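PDB 5V77: uncharacterized protein from Neisseria gonorrhoeae, which is of unknown function but belongs to the NGO_1070-like family and folds mainly as a curled antiparallel beta sheet with no helix. Local coordinates for residues N12-V17 with L33-T38; I47-I52 with E104-E109; L75-I80 with I91-G96. All coordinates share one frame; numbering follows the deposited sequence.

How the interactions relate
All three contacts lie in one curled antiparallel sheet, and no active site or ligand is known to relate them to. Interactions 1 and 3 are close, their centres about 9 Å apart, and share a backbone seam where V17 O accepts a probable hydrogen bond from I77 N at 2.8 Å. Interaction 2 sits farther off, with its centre about 15 Å from that of interaction 1 and about 16 Å from that of interaction 3. Side chains in the interior bring the three together: F35 CZ lies 3.6 Å from I80 CD1, I80 CD1 is 3.6 Å from I47 CD1, and F35 CE1 is 3.8 Å from I47 CD1.

Interaction 1: residues N12-V17 with L33-T38; sequences NIFHNV and LSFTDT
An edge-to-face aromatic pair, F14 against F35, joins the connection between strands 9-13 and 17-25 to strand 30-37 inside the curled antiparallel sheet. The ring centroids are 5.0 Å apart and the planes stand at 65°. F14 presents its CD2-CE2 side: CD2 sits 3.7 Å above the plane of F35, displaced toward the rim, and CE2 comes within 3.5 Å of F35 CD1. The two side chains cross at about a right angle. F35 carries CG anti to its own carbonyl carbon (chi1 -57°), on a side chain directed at the 12-17 segment. V17 reaches the same ring obliquely at its CD2 corner, CG2 3.5 Å from F35 CD2, on the same side of the ring plane as F14. F14 also makes an edge-to-face pair with F44, and F35 touches I47 and I80, so the two rings belong to a larger apolar interior.

The backbone near V17 is a G1 beta bulge: N16, with positive phi and psi, and V17 both face I77 of strand 75-84. Around T36-T38 the two segments meet without a clear direct hydrogen bond. V17 CA approaches T36 O at 3.6 Å in a bent CA-H...O contact. A water does the bridging instead, donating to N16 O at 2.9 Å and accepting from T38 N at 2.9 Å. Beside it the methyl of T38 lies against the backbone, CG2 3.8 Å from V17 C.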
loop_
_atom_site.group_PDB
_atom_site.type_symbol
_atom_site.label_atom_id
_atom_site.label_comp_id
_atom_site.label_asym_id
_atom_site.label_seq_id
_atom_site.Cartn_x
_atom_site.Cartn_y
_atom_site.Cartn_z
ATOM N N ASN A 12 -18.832 8.970 -8.279
ATOM C CA ASN A 12 -17.767 9.836 -7.790
ATOM C C ASN A 12 -18.056 10.222 -6.347
ATOM O O ASN A 12 -19.152 10.700 -6.037
ATOM C CB ASN A 12 -17.627 11.089 -8.655
ATOM C CG ASN A 12 -16.955 10.806 -9.979
ATOM O OD1 ASN A 12 -15.804 10.367 -10.022
ATOM N ND2 ASN A 12 -17.667 11.066 -11.070
ATOM N N ILE A 13 -17.077 10.013 -5.468
ATOM C CA ILE A 13 -17.225 10.322 -4.055
ATOM C C ILE A 13 -16.045 11.175 -3.604
ATOM O O ILE A 13 -15.050 11.322 -4.314
ATOM C CB ILE A 13 -17.341 9.056 -3.189
ATOM C CG1 ILE A 13 -16.034 8.249 -3.235
ATOM C CG2 ILE A 13 -18.527 8.223 -3.641
ATOM C CD1 ILE A 13 -15.959 7.139 -2.227
ATOM N N PHE A 14 -16.193 11.770 -2.416
ATOM C CA PHE A 14 -15.104 12.479 -1.740
ATOM C C PHE A 14 -14.531 13.589 -2.629
ATOM O O PHE A 14 -13.356 13.582 -3.007
ATOM C CB PHE A 14 -14.018 11.495 -1.288
ATOM C CG PHE A 14 -14.281 10.891 0.062
ATOM C CD1 PHE A 14 -15.483 10.259 0.327
ATOM C CD2 PHE A 14 -13.331 10.952 1.066
ATOM C CE1 PHE A 14 -15.745 9.708 1.572
ATOM C CE2 PHE A 14 -13.597 10.386 2.314
ATOM C CZ PHE A 14 -14.794 9.777 2.560
ATOM N N HIS A 15 -15.392 14.557 -2.954
ATOM C CA HIS A 15 -14.964 15.680 -3.779
ATOM C C HIS A 15 -14.054 16.613 -2.991
ATOM O O HIS A 15 -14.326 16.932 -1.828
ATOM C CB HIS A 15 -16.167 16.470 -4.290
ATOM C CG HIS A 15 -16.933 15.792 -5.383
ATOM N ND1 HIS A 15 -17.225 14.445 -5.371
ATOM C CD2 HIS A 15 -17.493 16.285 -6.511
ATOM C CE1 HIS A 15 -17.920 14.138 -6.452
ATOM N NE2 HIS A 15 -18.091 15.236 -7.162
ATOM N N ASN A 16 -12.970 17.044 -3.635
ATOM C CA ASN A 16 -12.050 18.045 -3.105
ATOM C C ASN A 16 -11.575 17.689 -1.694
ATOM O O ASN A 16 -11.765 18.429 -0.733
ATOM C CB ASN A 16 -12.699 19.435 -3.162
ATOM C CG ASN A 16 -13.099 19.827 -4.583
ATOM O OD1 ASN A 16 -12.525 19.342 -5.564
ATOM N ND2 ASN A 16 -14.091 20.699 -4.701
ATOM N N VAL A 17 -10.930 16.528 -1.582
ATOM C CA VAL A 17 -10.390 16.061 -0.316
ATOM C C VAL A 17 -8.869 15.943 -0.415
ATOM O O VAL A 17 -8.284 15.985 -1.495
ATOM C CB VAL A 17 -11.002 14.714 0.104
ATOM C CG1 VAL A 17 -12.490 14.884 0.393
ATOM C CG2 VAL A 17 -10.771 13.706 -0.998
ATOM N N LEU A 33 -8.053 4.639 4.067
ATOM C CA LEU A 33 -7.515 5.888 3.554
ATOM C C LEU A 33 -8.179 7.019 4.320
ATOM O O LEU A 33 -9.404 7.035 4.434
ATOM C CB LEU A 33 -7.799 6.017 2.054
ATOM C CG LEU A 33 -6.862 5.299 1.080
ATOM C CD1 LEU A 33 -6.879 3.790 1.309
ATOM C CD2 LEU A 33 -7.274 5.598 -0.361
ATOM N N SER A 34 -7.385 7.949 4.863
ATOM C CA SER A 34 -7.950 9.031 5.661
ATOM C C SER A 34 -7.697 10.373 5.000
ATOM O O SER A 34 -6.644 10.587 4.388
ATOM C CB SER A 34 -7.386 9.039 7.077
ATOM O OG SER A 34 -7.779 7.847 7.743
ATOM N N PHE A 35 -8.659 11.288 5.185
ATOM C CA PHE A 35 -8.727 12.522 4.417
ATOM C C PHE A 35 -9.034 13.707 5.317
ATOM O O PHE A 35 -9.769 13.582 6.300
ATOM C CB PHE A 35 -9.827 12.460 3.349
ATOM C CG PHE A 35 -9.677 11.315 2.387
ATOM C CD1 PHE A 35 -10.183 10.056 2.706
ATOM C CD2 PHE A 35 -9.040 11.500 1.160
ATOM C CE1 PHE A 35 -10.055 8.983 1.813
ATOM C CE2 PHE A 35 -8.910 10.447 0.261
ATOM C CZ PHE A 35 -9.412 9.185 0.583
ATOM N N THR A 36 -8.481 14.863 4.952
ATOM C CA THR A 36 -8.916 16.166 5.446
ATOM C C THR A 36 -9.685 16.897 4.352
ATOM O O THR A 36 -9.653 16.522 3.176
ATOM C CB THR A 36 -7.724 17.028 5.890
ATOM O OG1 THR A 36 -6.841 17.229 4.771
ATOM C CG2 THR A 36 -6.964 16.360 7.034
ATOM N N ASP A 37 -10.390 17.955 4.758
ATOM C CA ASP A 37 -11.003 18.863 3.802
ATOM C C ASP A 37 -9.945 19.832 3.282
ATOM O O ASP A 37 -8.843 19.938 3.827
ATOM C CB ASP A 37 -12.171 19.623 4.440
ATOM C CG ASP A 37 -11.716 20.681 5.434
ATOM O OD1 ASP A 37 -11.277 21.766 4.998
ATOM O OD2 ASP A 37 -11.822 20.445 6.657
ATOM N N THR A 38 -10.275 20.526 2.198
ATOM C CA THR A 38 -9.320 21.431 1.573
ATOM C C THR A 38 -9.662 22.897 1.824
ATOM O O THR A 38 -9.164 23.773 1.111
ATOM C CB THR A 38 -9.218 21.136 0.073
ATOM O OG1 THR A 38 -10.506 21.286 -0.537
ATOM C CG2 THR A 38 -8.722 19.684 -0.155
HETATM O O HOH W 1 -12.956 20.369 1.096
#

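Interaction 2: residues I47-I52 with E104-E109; sequences IKCSNI and ETINFE
A regular antiparallel strand pair, 47-50 with 105-109, ends here in a classic beta bulge, with E104 and T105 both facing S50 beside the corners that the chain turns at N51 and at E104. K48 and N107 form one hydrogen-bonded pair: K48 N gives to N107 O at 2.8 Å, and N107 N returns a bond to K48 O at 3.0 Å. S50 and T105 form the next, with S50 N 2.8 Å from T105 O, while T105 N reaches back to S50 O. Within the bulge, E104 N donates to N51 O at 3.0 Å.

The two faces differ sharply. I47, C49, I106 and F108 point to the interior side, where I47 CG2 meets I106 CG2 at 3.5 Å, the C49 sulfur rests near I106 CG1, and I47 and F108 lie side by side, CG1 against CB. K48, S50, T105 and N107 occupy the other face. There a water bonds S50 OG (2.7 Å) and T105 OG1, directions unsettled, and lies 2.9 Å from K48 O.

At the corner N51 and E104 run side by side. N51 ND2 donates to E104 OE2 at 3.0 Å, in the plane of its own amide but 38° out of the carboxylate plane; since E104 has a second conformer, this bond may be only part-time. Y65 of the second subunit packs on both residues. The chemistry is thus split: main-chain bonds and apolar contacts set the strand pairing, while a neutral amide probably gives the E104 carboxylate modest stabilisation at the dimer-facing end.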
loop_
_atom_site.group_PDB
_atom_site.type_symbol
_atom_site.label_atom_id
_atom_site.label_comp_id
_atom_site.label_asym_id
_atom_site.label_seq_id
_atom_site.Cartn_x
_atom_site.Cartn_y
_atom_site.Cartn_z
ATOM N N ILE A 47 -12.121 6.201 3.794
ATOM C CA ILE A 47 -12.630 5.117 2.953
ATOM C C ILE A 47 -11.998 3.835 3.456
ATOM O O ILE A 47 -10.764 3.726 3.519
ATOM C CB ILE A 47 -12.297 5.335 1.469
ATOM C CG1 ILE A 47 -12.979 6.597 0.959
ATOM C CG2 ILE A 47 -12.720 4.106 0.644
ATOM C CD1 ILE A 47 -12.477 7.029 -0.429
ATOM N N LYS A 48 -12.835 2.867 3.800
ATOM C CA LYS A 48 -12.379 1.598 4.367
ATOM C C LYS A 48 -12.569 0.493 3.334
ATOM O O LYS A 48 -13.698 0.239 2.890
ATOM C CB LYS A 48 -13.159 1.280 5.641
ATOM C CG LYS A 48 -12.764 -0.054 6.323
ATOM C CD LYS A 48 -13.685 -0.296 7.526
ATOM C CE LYS A 48 -13.523 -1.685 8.122
ATOM N NZ LYS A 48 -14.383 -1.851 9.349
ATOM N N CYS A 49 -11.475 -0.161 2.959
ATOM C CA CYS A 49 -11.483 -1.208 1.936
ATOM C C CYS A 49 -11.264 -2.526 2.669
ATOM O O CYS A 49 -10.151 -2.805 3.112
ATOM C CB CYS A 49 -10.395 -0.946 0.903
ATOM S SG CYS A 49 -10.565 0.714 0.105
ATOM N N SER A 50 -12.320 -3.327 2.829
ATOM C CA SER A 50 -12.242 -4.541 3.643
ATOM C C SER A 50 -12.074 -5.786 2.777
ATOM O O SER A 50 -12.816 -5.979 1.803
ATOM C CB SER A 50 -13.490 -4.705 4.518
ATOM O OG SER A 50 -13.624 -3.587 5.374
ATOM N N ASN A 51 -11.129 -6.649 3.177
ATOM C CA ASN A 51 -10.771 -7.871 2.460
ATOM C C ASN A 51 -10.163 -7.496 1.119
ATOM O O ASN A 51 -10.793 -7.604 0.060
ATOM C CB ASN A 51 -11.981 -8.814 2.330
ATOM C CG ASN A 51 -12.412 -9.350 3.668
ATOM O OD1 ASN A 51 -11.674 -9.216 4.652
ATOM N ND2 ASN A 51 -13.603 -9.934 3.736
ATOM N N ILE A 52 -8.911 -7.048 1.178
ATOM C CA ILE A 52 -8.229 -6.502 0.016
ATOM C C ILE A 52 -8.009 -7.572 -1.033
ATOM O O ILE A 52 -7.564 -8.691 -0.732
ATOM C CB ILE A 52 -6.887 -5.896 0.447
ATOM C CG1 ILE A 52 -7.149 -4.738 1.400
ATOM C CG2 ILE A 52 -6.075 -5.445 -0.778
ATOM C CD1 ILE A 52 -7.835 -3.595 0.772
ATOM N N GLU A 104 -13.380 -6.625 -1.135
ATOM C CA GLU A 104 -14.709 -7.233 -1.124
ATOM C C GLU A 104 -15.784 -6.209 -0.774
ATOM O O GLU A 104 -16.866 -6.216 -1.376
ATOM C CB GLU A 104 -14.755 -8.414 -0.159
ATOM C CG GLU A 104 -16.080 -9.166 -0.125
ATOM C CD GLU A 104 -15.938 -10.520 0.543
ATOM O OE1 GLU A 104 -16.852 -11.376 0.409
ATOM O OE2 GLU A 104 -14.886 -10.726 1.193
ATOM N N THR A 105 -15.516 -5.324 0.188
ATOM C CA THR A 105 -16.449 -4.258 0.523
ATOM C C THR A 105 -15.681 -2.960 0.648
ATOM O O THR A 105 -14.533 -2.947 1.102
ATOM C CB THR A 105 -17.224 -4.536 1.827
ATOM O OG1 THR A 105 -16.330 -4.477 2.933
ATOM C CG2 THR A 105 -17.843 -5.911 1.806
ATOM N N ILE A 106 -16.296 -1.874 0.207
ATOM C CA ILE A 106 -15.714 -0.545 0.378
ATOM C C ILE A 106 -16.804 0.324 0.971
ATOM O O ILE A 106 -17.911 0.393 0.419
ATOM C CB ILE A 106 -15.181 0.046 -0.939
ATOM C CG1 ILE A 106 -14.027 -0.819 -1.466
ATOM C CG2 ILE A 106 -14.703 1.494 -0.710
ATOM C CD1 ILE A 106 -13.351 -0.300 -2.741
ATOM N N ASN A 107 -16.534 0.909 2.134
ATOM C CA ASN A 107 -17.471 1.788 2.820
ATOM C C ASN A 107 -16.752 3.079 3.166
ATOM O O ASN A 107 -15.525 3.156 3.100
ATOM C CB ASN A 107 -18.026 1.149 4.099
ATOM C CG ASN A 107 -18.845 -0.083 3.822
ATOM O OD1 ASN A 107 -18.450 -1.190 4.177
ATOM N ND2 ASN A 107 -19.996 0.099 3.185
ATOM N N PHE A 108 -17.521 4.091 3.559
ATOM C CA PHE A 108 -16.879 5.367 3.841
ATOM C C PHE A 108 -17.774 6.225 4.727
ATOM O O PHE A 108 -18.993 6.036 4.786
ATOM C CB PHE A 108 -16.529 6.096 2.538
ATOM C CG PHE A 108 -17.684 6.239 1.582
ATOM C CD1 PHE A 108 -18.522 7.344 1.645
ATOM C CD2 PHE A 108 -17.921 5.283 0.602
ATOM C CE1 PHE A 108 -19.585 7.487 0.764
ATOM C CE2 PHE A 108 -18.991 5.420 -0.281
ATOM C CZ PHE A 108 -19.819 6.530 -0.199
ATOM N N GLU A 109 -17.133 7.154 5.445
ATOM C CA GLU A 109 -17.788 8.159 6.278
ATOM C C GLU A 109 -17.058 9.475 6.036
ATOM O O GLU A 109 -15.825 9.484 5.874
ATOM C CB GLU A 109 -17.753 7.812 7.783
ATOM C CG GLU A 109 -18.700 6.708 8.241
ATOM C CD GLU A 109 -20.066 7.240 8.615
ATOM O OE1 GLU A 109 -20.702 6.674 9.537
ATOM O OE2 GLU A 109 -20.499 8.233 7.995
HETATM O O HOH W 2 -15.313 -1.810 4.200
#

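Interaction 3: residues L75-I80 with I91-G96; sequences LFIPEI and IIIDVG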
loop_
_atom_site.group_PDB
_atom_site.type_symbol
_atom_site.label_atom_id
_atom_site.label_comp_id
_atom_site.label_asym_id
_atom_site.label_seq_id
_atom_site.Cartn_x
_atom_site.Cartn_y
_atom_site.Cartn_z
ATOM N N LEU A 75 -2.096 14.412 -0.354
ATOM C CA LEU A 75 -2.409 14.272 -1.771
ATOM C C LEU A 75 -3.783 14.881 -2.026
ATOM O O LEU A 75 -4.798 14.318 -1.612
ATOM C CB LEU A 75 -2.362 12.799 -2.171
ATOM C CG LEU A 75 -2.600 12.433 -3.637
ATOM C CD1 LEU A 75 -1.446 12.935 -4.495
ATOM C CD2 LEU A 75 -2.775 10.916 -3.784
ATOM N N PHE A 76 -3.826 15.990 -2.745
ATOM C CA PHE A 76 -5.101 16.638 -3.018
ATOM C C PHE A 76 -5.806 15.940 -4.180
ATOM O O PHE A 76 -5.197 15.675 -5.221
ATOM C CB PHE A 76 -4.863 18.122 -3.282
ATOM C CG PHE A 76 -4.089 18.795 -2.175
ATOM C CD1 PHE A 76 -2.871 19.402 -2.423
ATOM C CD2 PHE A 76 -4.561 18.762 -0.872
ATOM C CE1 PHE A 76 -2.159 20.000 -1.397
ATOM C CE2 PHE A 76 -3.860 19.351 0.154
ATOM C CZ PHE A 76 -2.656 19.977 -0.108
ATOM N N ILE A 77 -7.085 15.610 -3.979
ATOM C CA ILE A 77 -7.845 14.768 -4.893
ATOM C C ILE A 77 -9.137 15.481 -5.271
ATOM O O ILE A 77 -9.963 15.768 -4.393
ATOM C CB ILE A 77 -8.155 13.398 -4.266
ATOM C CG1 ILE A 77 -6.866 12.635 -3.947
ATOM C CG2 ILE A 77 -9.039 12.576 -5.188
ATOM C CD1 ILE A 77 -7.108 11.379 -3.120
ATOM N N PRO A 78 -9.358 15.781 -6.555
ATOM C CA PRO A 78 -10.660 16.344 -6.958
ATOM C C PRO A 78 -11.843 15.440 -6.642
ATOM O O PRO A 78 -12.889 15.931 -6.196
ATOM C CB PRO A 78 -10.491 16.547 -8.470
ATOM C CG PRO A 78 -9.003 16.676 -8.667
ATOM C CD PRO A 78 -8.403 15.728 -7.671
ATOM N N GLU A 79 -11.718 14.140 -6.882
ATOM C CA GLU A 79 -12.796 13.184 -6.636
ATOM C C GLU A 79 -12.224 11.781 -6.765
ATOM O O GLU A 79 -11.154 11.583 -7.342
ATOM C CB GLU A 79 -13.959 13.372 -7.614
ATOM C CG GLU A 79 -13.587 13.046 -9.045
ATOM C CD GLU A 79 -14.635 13.517 -10.034
ATOM O OE1 GLU A 79 -15.797 13.735 -9.623
ATOM O OE2 GLU A 79 -14.285 13.674 -11.224
ATOM N N ILE A 80 -12.952 10.812 -6.220
ATOM C CA ILE A 80 -12.543 9.410 -6.191
ATOM C C ILE A 80 -13.614 8.588 -6.902
ATOM O O ILE A 80 -14.801 8.685 -6.568
ATOM C CB ILE A 80 -12.323 8.921 -4.745
ATOM C CG1 ILE A 80 -11.175 9.721 -4.121
ATOM C CG2 ILE A 80 -12.031 7.400 -4.713
ATOM C CD1 ILE A 80 -10.953 9.469 -2.646
ATOM N N ILE A 91 -11.913 1.406 -5.879
ATOM C CA ILE A 91 -11.755 2.853 -5.965
ATOM C C ILE A 91 -10.555 3.146 -6.850
ATOM O O ILE A 91 -9.561 2.408 -6.835
ATOM C CB ILE A 91 -11.602 3.543 -4.595
ATOM C CG1 ILE A 91 -10.527 2.871 -3.737
ATOM C CG2 ILE A 91 -12.940 3.603 -3.864
ATOM C CD1 ILE A 91 -10.151 3.719 -2.535
ATOM N N ILE A 92 -10.649 4.222 -7.620
ATOM C CA ILE A 92 -9.546 4.684 -8.448
ATOM C C ILE A 92 -9.300 6.151 -8.144
ATOM O O ILE A 92 -10.227 6.967 -8.198
ATOM C CB ILE A 92 -9.818 4.475 -9.945
ATOM C CG1 ILE A 92 -9.980 2.985 -10.232
ATOM C CG2 ILE A 92 -8.666 5.055 -10.769
ATOM C CD1 ILE A 92 -10.228 2.676 -11.685
ATOM N N ILE A 93 -8.059 6.476 -7.798
ATOM C CA ILE A 93 -7.614 7.851 -7.609
ATOM C C ILE A 93 -6.624 8.147 -8.721
ATOM O O ILE A 93 -5.614 7.450 -8.850
ATOM C CB ILE A 93 -6.961 8.046 -6.233
ATOM C CG1 ILE A 93 -7.971 7.767 -5.107
ATOM C CG2 ILE A 93 -6.346 9.441 -6.137
ATOM C CD1 ILE A 93 -7.327 7.609 -3.741
ATOM N N ASP A 94 -6.902 9.162 -9.531
ATOM C CA ASP A 94 -6.035 9.479 -10.668
ATOM C C ASP A 94 -5.714 10.970 -10.605
ATOM O O ASP A 94 -6.509 11.795 -11.055
ATOM C CB ASP A 94 -6.698 9.084 -11.982
ATOM C CG ASP A 94 -5.755 9.176 -13.176
ATOM O OD1 ASP A 94 -4.733 9.893 -13.102
ATOM O OD2 ASP A 94 -6.047 8.529 -14.202
ATOM N N VAL A 95 -4.560 11.311 -10.027
ATOM C CA VAL A 95 -4.120 12.700 -9.912
ATOM C C VAL A 95 -2.660 12.801 -10.329
ATOM O O VAL A 95 -1.833 13.411 -9.637
ATOM C CB VAL A 95 -4.325 13.236 -8.484
ATOM C CG1 VAL A 95 -5.804 13.342 -8.188
ATOM C CG2 VAL A 95 -3.660 12.325 -7.463
ATOM N N GLY A 96 -2.335 12.214 -11.469
ATOM C CA GLY A 96 -0.949 12.102 -11.871
ATOM C C GLY A 96 -0.407 10.847 -11.232
ATOM O O GLY A 96 -0.135 9.860 -11.912
HETATM O O HOH W 3 -9.416 10.604 -9.205
#
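The ring in play here is the pyrrolidine of P78, met at one corner by V95, whose CG1 comes within 3.6 Å of P78 CD; the two side chains cross at a slant, with no aromatic stack between the segments. V95 works with both methyls. Its chi1 of -68° sets CG1 anti to the carbonyl carbon, against P78 and the carbonyl oxygen of F76, whereas CG2 turns the other way to L75. L75 and V95 reach tip to tip, with L75 CD1 3.8 Å from V95 CG2.

Deeper in, isoleucines take over. I77 and I93 cross at about a right angle, I77 CD1 lying 3.7 Å from I93 CG2. I80 and I93 instead run side by side, pointing the same way, and I80 CG1 is 3.9 Å from I93 CG1. I80 also lies alongside I91, its CG2 resting near the I91 CB. F35 of strand 30-37 touches both I77 and I80, and L33 touches I91 and I93, so strand 30-37 packs against this side of the apolar interior.

No hydrogen bond links the two segments directly. A water fills the role between the backbones, donating to E79 O at 2.7 Å and accepting from D94 N at 2.9 Å. The CA atoms of I80 and I93 are 5.4 Å apart, but those of I77 and V95 are 6.6 Å apart, while I77 and I80 bond through their backbones to V17 and I13. This is the open end of a beta hairpin, strands 75-84 and 89-94, splayed apart and closed by side chains and a bridging water.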